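Local coordinates for phosphoribosylaminoimidazole carboxylase, ATPase subunit (Thermus thermophilus, PDB 3AW8), which probably catalyses the ATP-dependent carboxylation of 5-aminoimidazole ribonucleotide with bicarbonate to N5-carboxyaminoimidazole ribonucleotide, a step of purine biosynthesis, at residues 85-90 / 237-241; 300-306 / 335-341. Residues are numbered along the deposited sequence.

Contact 1 (85-90 / 237-241); sequences YPPAKA and LDYVG
L237 (chi1 m, chi2 t) begins the second segment at the C-terminal end of helix 220-237. Its CD2 lies 3.6 Å from K89 CD and its CD1 4.4 Å from A90 CB. D238 (phi +59°) is the C-prime residue of the Schellman motif that ends the helix; its carbonyl O meets P87 CG at 3.3 Å. Y239 (chi1 t) presents one face of its ring to P86, whose CB stands 3.9 Å from the ring centroid and 25° off the normal, a CH-pi contact, while A90 CB packs at the edge, 3.9 Å from CE1. V240, extended, puts CB 3.4 Å from Y85 CD2 and its O 3.2 Å from P86 CG; P86 and V240 CA atoms are 4.9 Å apart. The first segment follows an extended Y85, a cis Y85-P86 peptide and P87 into helix 88-94. Proline rings packed on side chains and carbonyl oxygens join the preATP-grasp and ATP-grasp regions: L237 touches F103 of helix 97-107, A88 rests on helix 72-81, and G241 opens strand 241-250.

Contact 2 (300-306 / 335-341); sequences SAMVNLI and KVGHITL
A classic beta bulge interrupts this antiparallel strand pair in the C-terminal region: V336 and G337 both face L305. Strand axes approach to 4.4 Å, N-to-C directions 157° apart. Hydrogen-bonded pairs A301-L341 and V303-I339 alternate with non-hydrogen-bonded pairs M302-T340 and N304-H338; beyond the bulge I306 pairs with K335, also non-hydrogen-bonded. The bonds A301 N to L341 O, V303 N to I339 O and I339 N to V303 O are 3.0 Å, L341 N to A301 O 2.9 Å. At the bulge L305 N to G337 O and V336 N to L305 O are also 3.0 Å; V336 has psi near 0°, and G337 (phi 166°) leaves room where a CB would crowd L305 CD2. V303 CG2 to I339 CB and L305 CD2 to I339 CG1, both 3.9 Å, build an apolar face packing on helix 346-357 and continuing through L323 of adjacent strand 321-325. The other face, with T340, is mixed: M302 (chi1 t) SD sits 4.8 Å from the H338 (chi1 p) ring centroid, obliquely, and I306 CD1 3.8 Å from K335 CG. N304 ND2 bonds L208 O and N265 OD1, shared by K335 NZ; H338 ND1 bonds Y326 OH. Thus apolar groups are buried against the helix, while these polar ends bond outside the pair.

From the N terminus, the chain passes through the parallel sheet containing strands 2-5 and 62-65 before reaching 85-90. Contact 1 then closes a 146-residue excursion, which includes the four-stranded antiparallel sheet and three strands of the eight-stranded one, when 237-241 returns to that early segment. Contact 2 opens later and spans only 28 residues, with helix 312-316 and strand 321-325, so the two closures are in series and neither nest nor cross. Their centres are 28 Å apart, on opposite sides of the chain's centre. Strand 241-250, starting at the end of contact 1, and both strands of contact 2 belong to the eight-stranded sheet, joining the ATP-grasp and C-terminal regions; contact 1 adds the N-terminal region.

Contact 1 (85-90 / 237-241)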
ATOM      1  N   TYR A  85      12.772   9.251 -17.504  1.00 50.07           N
ATOM      2  CA  TYR A  85      13.198   7.874 -17.292  1.00 51.62           C
ATOM      3  C   TYR A  85      11.989   6.957 -17.385  1.00 51.07           C
ATOM      4  O   TYR A  85      10.947   7.250 -16.809  1.00 53.10           O
ATOM      5  CB  TYR A  85      13.837   7.704 -15.915  1.00 53.68           C
ATOM      6  CG  TYR A  85      14.819   8.785 -15.527  1.00 57.92           C
ATOM      7  CD1 TYR A  85      14.376  10.000 -15.015  1.00 59.45           C
ATOM      8  CD2 TYR A  85      16.196   8.577 -15.629  1.00 59.32           C
ATOM      9  CE1 TYR A  85      15.275  10.983 -14.602  1.00 61.06           C
ATOM     10  CE2 TYR A  85      17.104   9.554 -15.219  1.00 60.13           C
ATOM     11  CZ  TYR A  85      16.635  10.754 -14.705  1.00 61.15           C
ATOM     12  OH  TYR A  85      17.520  11.725 -14.287  1.00 63.09           O
ATOM     13  N   PRO A  86      12.105   5.838 -18.117  1.00 50.42           N
ATOM     14  CA  PRO A  86      13.275   5.365 -18.863  1.00 48.84           C
ATOM     15  C   PRO A  86      13.533   6.253 -20.069  1.00 47.68           C
ATOM     16  O   PRO A  86      12.715   7.097 -20.412  1.00 45.50           O
ATOM     17  CB  PRO A  86      12.871   3.953 -19.284  1.00 48.88           C
ATOM     18  CG  PRO A  86      11.903   3.544 -18.234  1.00 51.21           C
ATOM     19  CD  PRO A  86      11.076   4.788 -18.069  1.00 50.67           C
ATOM     20  N   PRO A  87      14.686   6.069 -20.729  1.00 49.44           N
ATOM     21  CA  PRO A  87      15.044   6.867 -21.908  1.00 48.96           C
ATOM     22  C   PRO A  87      14.079   6.629 -23.064  1.00 48.70           C
ATOM     23  O   PRO A  87      13.560   5.524 -23.224  1.00 49.50           O
ATOM     24  CB  PRO A  87      16.454   6.380 -22.238  1.00 47.87           C
ATOM     25  CG  PRO A  87      16.985   5.954 -20.911  1.00 49.92           C
ATOM     26  CD  PRO A  87      15.819   5.229 -20.301  1.00 48.31           C
ATOM     27  N   ALA A  88      13.857   7.662 -23.872  1.00 49.68           N
ATOM     28  CA  ALA A  88      12.959   7.570 -25.025  1.00 49.92           C
ATOM     29  C   ALA A  88      13.323   6.424 -25.965  1.00 50.40           C
ATOM     30  O   ALA A  88      12.460   5.883 -26.655  1.00 50.40           O
ATOM     31  CB  ALA A  88      12.953   8.889 -25.796  1.00 48.62           C
ATOM     32  N   LYS A  89      14.599   6.056 -25.995  1.00 51.43           N
ATOM     33  CA  LYS A  89      15.052   4.972 -26.861  1.00 52.60           C
ATOM     34  C   LYS A  89      14.296   3.681 -26.548  1.00 52.15           C
ATOM     35  O   LYS A  89      13.852   2.981 -27.463  1.00 52.09           O
ATOM     36  CB  LYS A  89      16.558   4.745 -26.680  1.00 55.00           C
ATOM     37  CG  LYS A  89      17.178   3.717 -27.633  1.00 57.10           C
ATOM     38  CD  LYS A  89      18.633   3.461 -27.244  1.00 63.46           C
ATOM     39  CE  LYS A  89      19.323   2.438 -28.145  1.00 65.45           C
ATOM     40  NZ  LYS A  89      19.484   2.930 -29.541  1.00 68.73           N
ATOM     41  N   ALA A  90      14.158   3.374 -25.257  1.00 50.92           N
ATOM     42  CA  ALA A  90      13.462   2.169 -24.806  1.00 49.72           C
ATOM     43  C   ALA A  90      12.063   2.067 -25.415  1.00 49.71           C
ATOM     44  O   ALA A  90      11.620   0.983 -25.788  1.00 49.26           O
ATOM     45  CB  ALA A  90      13.381   2.154 -23.294  1.00 50.02           C
ATOM     46  N   LEU A 237      20.699   0.121 -22.956  1.00 58.56           N
ATOM     47  CA  LEU A 237      19.787   1.251 -23.129  1.00 56.94           C
ATOM     48  C   LEU A 237      19.956   2.354 -22.097  1.00 57.16           C
ATOM     49  O   LEU A 237      19.276   3.377 -22.178  1.00 56.67           O
ATOM     50  CB  LEU A 237      18.338   0.769 -23.058  1.00 55.63           C
ATOM     51  CG  LEU A 237      17.747  -0.143 -24.131  1.00 55.28           C
ATOM     52  CD1 LEU A 237      16.548  -0.887 -23.554  1.00 53.54           C
ATOM     53  CD2 LEU A 237      17.351   0.679 -25.344  1.00 53.61           C
ATOM     54  N   ASP A 238      20.852   2.161 -21.133  1.00 58.26           N
ATOM     55  CA  ASP A 238      21.030   3.152 -20.072  1.00 59.90           C
ATOM     56  C   ASP A 238      19.673   3.286 -19.395  1.00 58.05           C
ATOM     57  O   ASP A 238      19.199   4.382 -19.091  1.00 56.75           O
ATOM     58  CB  ASP A 238      21.458   4.499 -20.650  1.00 64.61           C
ATOM     59  CG  ASP A 238      22.945   4.737 -20.509  1.00 70.36           C
ATOM     60  OD1 ASP A 238      23.743   4.019 -21.162  1.00 73.02           O
ATOM     61  OD2 ASP A 238      23.313   5.639 -19.726  1.00 73.97           O
ATOM     62  N   TYR A 239      19.060   2.132 -19.172  1.00 56.61           N
ATOM     63  CA  TYR A 239      17.745   2.040 -18.577  1.00 54.47           C
ATOM     64  C   TYR A 239      17.708   2.524 -17.139  1.00 53.85           C
ATOM     65  O   TYR A 239      18.617   2.259 -16.350  1.00 54.43           O
ATOM     66  CB  TYR A 239      17.250   0.590 -18.629  1.00 52.11           C
ATOM     67  CG  TYR A 239      15.743   0.471 -18.610  1.00 50.93           C
ATOM     68  CD1 TYR A 239      15.009   0.535 -19.790  1.00 50.16           C
ATOM     69  CD2 TYR A 239      15.049   0.330 -17.408  1.00 49.76           C
ATOM     70  CE1 TYR A 239      13.623   0.463 -19.778  1.00 50.44           C
ATOM     71  CE2 TYR A 239      13.659   0.260 -17.384  1.00 48.67           C
ATOM     72  CZ  TYR A 239      12.954   0.325 -18.572  1.00 48.67           C
ATOM     73  OH  TYR A 239      11.590   0.224 -18.566  1.00 44.98           O
ATOM     74  N   VAL A 240      16.644   3.244 -16.813  1.00 52.08           N
ATOM     75  CA  VAL A 240      16.431   3.739 -15.465  1.00 51.22           C
ATOM     76  C   VAL A 240      14.971   3.477 -15.163  1.00 50.11           C
ATOM     77  O   VAL A 240      14.079   3.957 -15.870  1.00 49.67           O
ATOM     78  CB  VAL A 240      16.704   5.241 -15.345  1.00 51.24           C
ATOM     79  CG1 VAL A 240      16.512   5.678 -13.905  1.00 49.98           C
ATOM     80  CG2 VAL A 240      18.118   5.548 -15.822  1.00 51.38           C
ATOM     81  N   GLY A 241      14.737   2.691 -14.123  1.00 48.81           N
ATOM     82  CA  GLY A 241      13.380   2.353 -13.745  1.00 46.89           C
ATOM     83  C   GLY A 241      13.168   0.860 -13.831  1.00 45.19           C
ATOM     84  O   GLY A 241      14.117   0.075 -13.740  1.00 45.10           O
TER

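Contact 2 (300-306 / 335-341)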
ATOM      1  N   SER A 300       2.894 -16.179  -4.421  1.00 52.56           N
ATOM      2  CA  SER A 300       1.769 -15.392  -4.878  1.00 49.92           C
ATOM      3  C   SER A 300       1.159 -15.893  -6.166  1.00 49.70           C
ATOM      4  O   SER A 300       1.824 -16.519  -6.989  1.00 50.18           O
ATOM      5  CB  SER A 300       2.199 -13.943  -5.073  1.00 46.57           C
ATOM      6  OG  SER A 300       2.698 -13.409  -3.868  1.00 44.16           O
ATOM      7  N   ALA A 301      -0.123 -15.603  -6.317  1.00 48.70           N
ATOM      8  CA  ALA A 301      -0.874 -15.950  -7.502  1.00 48.51           C
ATOM      9  C   ALA A 301      -1.598 -14.652  -7.833  1.00 49.14           C
ATOM     10  O   ALA A 301      -2.343 -14.110  -7.008  1.00 48.09           O
ATOM     11  CB  ALA A 301      -1.872 -17.059  -7.204  1.00 50.46           C
ATOM     12  N   MET A 302      -1.358 -14.150  -9.036  1.00 47.10           N
ATOM     13  CA  MET A 302      -1.954 -12.904  -9.488  1.00 44.00           C
ATOM     14  C   MET A 302      -3.057 -13.242 -10.484  1.00 41.57           C
ATOM     15  O   MET A 302      -2.774 -13.779 -11.555  1.00 41.97           O
ATOM     16  CB  MET A 302      -0.852 -12.060 -10.156  1.00 44.93           C
ATOM     17  CG  MET A 302      -1.128 -10.568 -10.347  1.00 44.09           C
ATOM     18  SD  MET A 302      -2.360 -10.170 -11.595  1.00 44.70           S
ATOM     19  CE  MET A 302      -1.633 -10.962 -13.061  1.00 39.27           C
ATOM     20  N   VAL A 303      -4.312 -12.965 -10.147  1.00 38.75           N
ATOM     21  CA  VAL A 303      -5.369 -13.257 -11.110  1.00 39.64           C
ATOM     22  C   VAL A 303      -6.028 -11.958 -11.575  1.00 39.44           C
ATOM     23  O   VAL A 303      -6.555 -11.190 -10.775  1.00 39.57           O
ATOM     24  CB  VAL A 303      -6.458 -14.276 -10.552  1.00 39.99           C
ATOM     25  CG1 VAL A 303      -5.811 -15.287  -9.630  1.00 38.08           C
ATOM     26  CG2 VAL A 303      -7.586 -13.558  -9.839  1.00 42.11           C
ATOM     27  N   ASN A 304      -5.965 -11.702 -12.877  1.00 39.82           N
ATOM     28  CA  ASN A 304      -6.564 -10.502 -13.436  1.00 41.10           C
ATOM     29  C   ASN A 304      -8.077 -10.550 -13.410  1.00 41.62           C
ATOM     30  O   ASN A 304      -8.679 -11.621 -13.488  1.00 41.96           O
ATOM     31  CB  ASN A 304      -6.127 -10.291 -14.888  1.00 41.65           C
ATOM     32  CG  ASN A 304      -4.820  -9.535 -15.005  1.00 41.56           C
ATOM     33  OD1 ASN A 304      -4.381  -8.877 -14.060  1.00 41.26           O
ATOM     34  ND2 ASN A 304      -4.198  -9.612 -16.174  1.00 38.74           N
ATOM     35  N   LEU A 305      -8.677  -9.371 -13.295  1.00 42.20           N
ATOM     36  CA  LEU A 305     -10.125  -9.205 -13.302  1.00 42.04           C
ATOM     37  C   LEU A 305     -10.425  -8.549 -14.649  1.00 43.70           C
ATOM     38  O   LEU A 305     -10.212  -7.349 -14.830  1.00 46.50           O
ATOM     39  CB  LEU A 305     -10.559  -8.299 -12.144  1.00 39.58           C
ATOM     40  CG  LEU A 305     -11.090  -8.920 -10.839  1.00 41.91           C
ATOM     41  CD1 LEU A 305     -10.779 -10.408 -10.741  1.00 41.54           C
ATOM     42  CD2 LEU A 305     -10.501  -8.167  -9.667  1.00 39.68           C
ATOM     43  N   ILE A 306     -10.894  -9.349 -15.602  1.00 44.05           N
ATOM     44  CA  ILE A 306     -11.196  -8.867 -16.945  1.00 44.24           C
ATOM     45  C   ILE A 306     -12.694  -8.726 -17.197  1.00 45.34           C
ATOM     46  O   ILE A 306     -13.458  -9.655 -16.968  1.00 48.02           O
ATOM     47  CB  ILE A 306     -10.613  -9.825 -18.018  1.00 44.36           C
ATOM     48  CG1 ILE A 306      -9.132 -10.095 -17.737  1.00 43.46           C
ATOM     49  CG2 ILE A 306     -10.787  -9.230 -19.412  1.00 42.40           C
ATOM     50  CD1 ILE A 306      -8.261  -8.859 -17.795  1.00 46.17           C
ATOM     51  N   LYS A 335      -9.360  -4.480 -18.423  1.00 40.22           N
ATOM     52  CA  LYS A 335      -8.724  -4.807 -17.150  1.00 39.34           C
ATOM     53  C   LYS A 335      -9.325  -3.854 -16.126  1.00 39.39           C
ATOM     54  O   LYS A 335      -9.122  -2.638 -16.204  1.00 39.90           O
ATOM     55  CB  LYS A 335      -7.209  -4.614 -17.231  1.00 36.87           C
ATOM     56  CG  LYS A 335      -6.560  -5.542 -18.229  1.00 36.81           C
ATOM     57  CD  LYS A 335      -5.058  -5.533 -18.123  1.00 36.72           C
ATOM     58  CE  LYS A 335      -4.469  -6.532 -19.095  1.00 38.29           C
ATOM     59  NZ  LYS A 335      -2.987  -6.431 -19.171  1.00 41.47           N
ATOM     60  N   VAL A 336     -10.078  -4.406 -15.177  1.00 37.74           N
ATOM     61  CA  VAL A 336     -10.733  -3.590 -14.167  1.00 35.04           C
ATOM     62  C   VAL A 336     -10.224  -3.809 -12.761  1.00 33.52           C
ATOM     63  O   VAL A 336     -10.689  -3.170 -11.825  1.00 33.99           O
ATOM     64  CB  VAL A 336     -12.262  -3.800 -14.195  1.00 34.42           C
ATOM     65  CG1 VAL A 336     -12.842  -3.144 -15.425  1.00 32.26           C
ATOM     66  CG2 VAL A 336     -12.587  -5.275 -14.207  1.00 33.86           C
ATOM     67  N   GLY A 337      -9.259  -4.706 -12.612  1.00 31.70           N
ATOM     68  CA  GLY A 337      -8.691  -4.949 -11.302  1.00 29.23           C
ATOM     69  C   GLY A 337      -7.874  -6.218 -11.307  1.00 30.82           C
ATOM     70  O   GLY A 337      -7.592  -6.783 -12.358  1.00 32.44           O
ATOM     71  N   HIS A 338      -7.457  -6.650 -10.127  1.00 31.43           N
ATOM     72  CA  HIS A 338      -6.731  -7.892 -10.001  1.00 33.89           C
ATOM     73  C   HIS A 338      -6.792  -8.347  -8.537  1.00 36.76           C
ATOM     74  O   HIS A 338      -7.198  -7.587  -7.655  1.00 36.30           O
ATOM     75  CB  HIS A 338      -5.279  -7.744 -10.490  1.00 32.67           C
ATOM     76  CG  HIS A 338      -4.369  -7.055  -9.523  1.00 35.56           C
ATOM     77  ND1 HIS A 338      -4.152  -5.692  -9.541  1.00 36.45           N
ATOM     78  CD2 HIS A 338      -3.605  -7.544  -8.518  1.00 34.62           C
ATOM     79  CE1 HIS A 338      -3.291  -5.375  -8.591  1.00 36.44           C
ATOM     80  NE2 HIS A 338      -2.944  -6.480  -7.957  1.00 37.25           N
ATOM     81  N   ILE A 339      -6.410  -9.594  -8.295  1.00 38.97           N
ATOM     82  CA  ILE A 339      -6.416 -10.157  -6.955  1.00 39.86           C
ATOM     83  C   ILE A 339      -5.106 -10.876  -6.707  1.00 40.49           C
ATOM     84  O   ILE A 339      -4.736 -11.764  -7.462  1.00 40.72           O
ATOM     85  CB  ILE A 339      -7.539 -11.204  -6.780  1.00 41.16           C
ATOM     86  CG1 ILE A 339      -8.905 -10.568  -7.028  1.00 39.56           C
ATOM     87  CG2 ILE A 339      -7.464 -11.811  -5.384  1.00 39.30           C
ATOM     88  CD1 ILE A 339     -10.022 -11.579  -7.071  1.00 38.60           C
ATOM     89  N   THR A 340      -4.398 -10.497  -5.654  1.00 43.30           N
ATOM     90  CA  THR A 340      -3.162 -11.184  -5.343  1.00 43.96           C
ATOM     91  C   THR A 340      -3.347 -12.038  -4.107  1.00 46.66           C
ATOM     92  O   THR A 340      -3.718 -11.546  -3.045  1.00 46.97           O
ATOM     93  CB  THR A 340      -1.999 -10.225  -5.119  1.00 42.69           C
ATOM     94  OG1 THR A 340      -1.620  -9.647  -6.375  1.00 41.03           O
ATOM     95  CG2 THR A 340      -0.804 -10.976  -4.522  1.00 39.31           C
ATOM     96  N   LEU A 341      -3.102 -13.333  -4.279  1.00 50.40           N
ATOM     97  CA  LEU A 341      -3.212 -14.312  -3.210  1.00 50.63           C
ATOM     98  C   LEU A 341      -1.802 -14.622  -2.759  1.00 51.15           C
ATOM     99  O   LEU A 341      -0.991 -15.132  -3.531  1.00 51.30           O
ATOM    100  CB  LEU A 341      -3.888 -15.578  -3.735  1.00 51.31           C
ATOM    101  CG  LEU A 341      -4.107 -16.759  -2.785  1.00 52.96           C
ATOM    102  CD1 LEU A 341      -4.959 -16.344  -1.595  1.00 51.32           C
ATOM    103  CD2 LEU A 341      -4.782 -17.882  -3.555  1.00 52.41           C
TER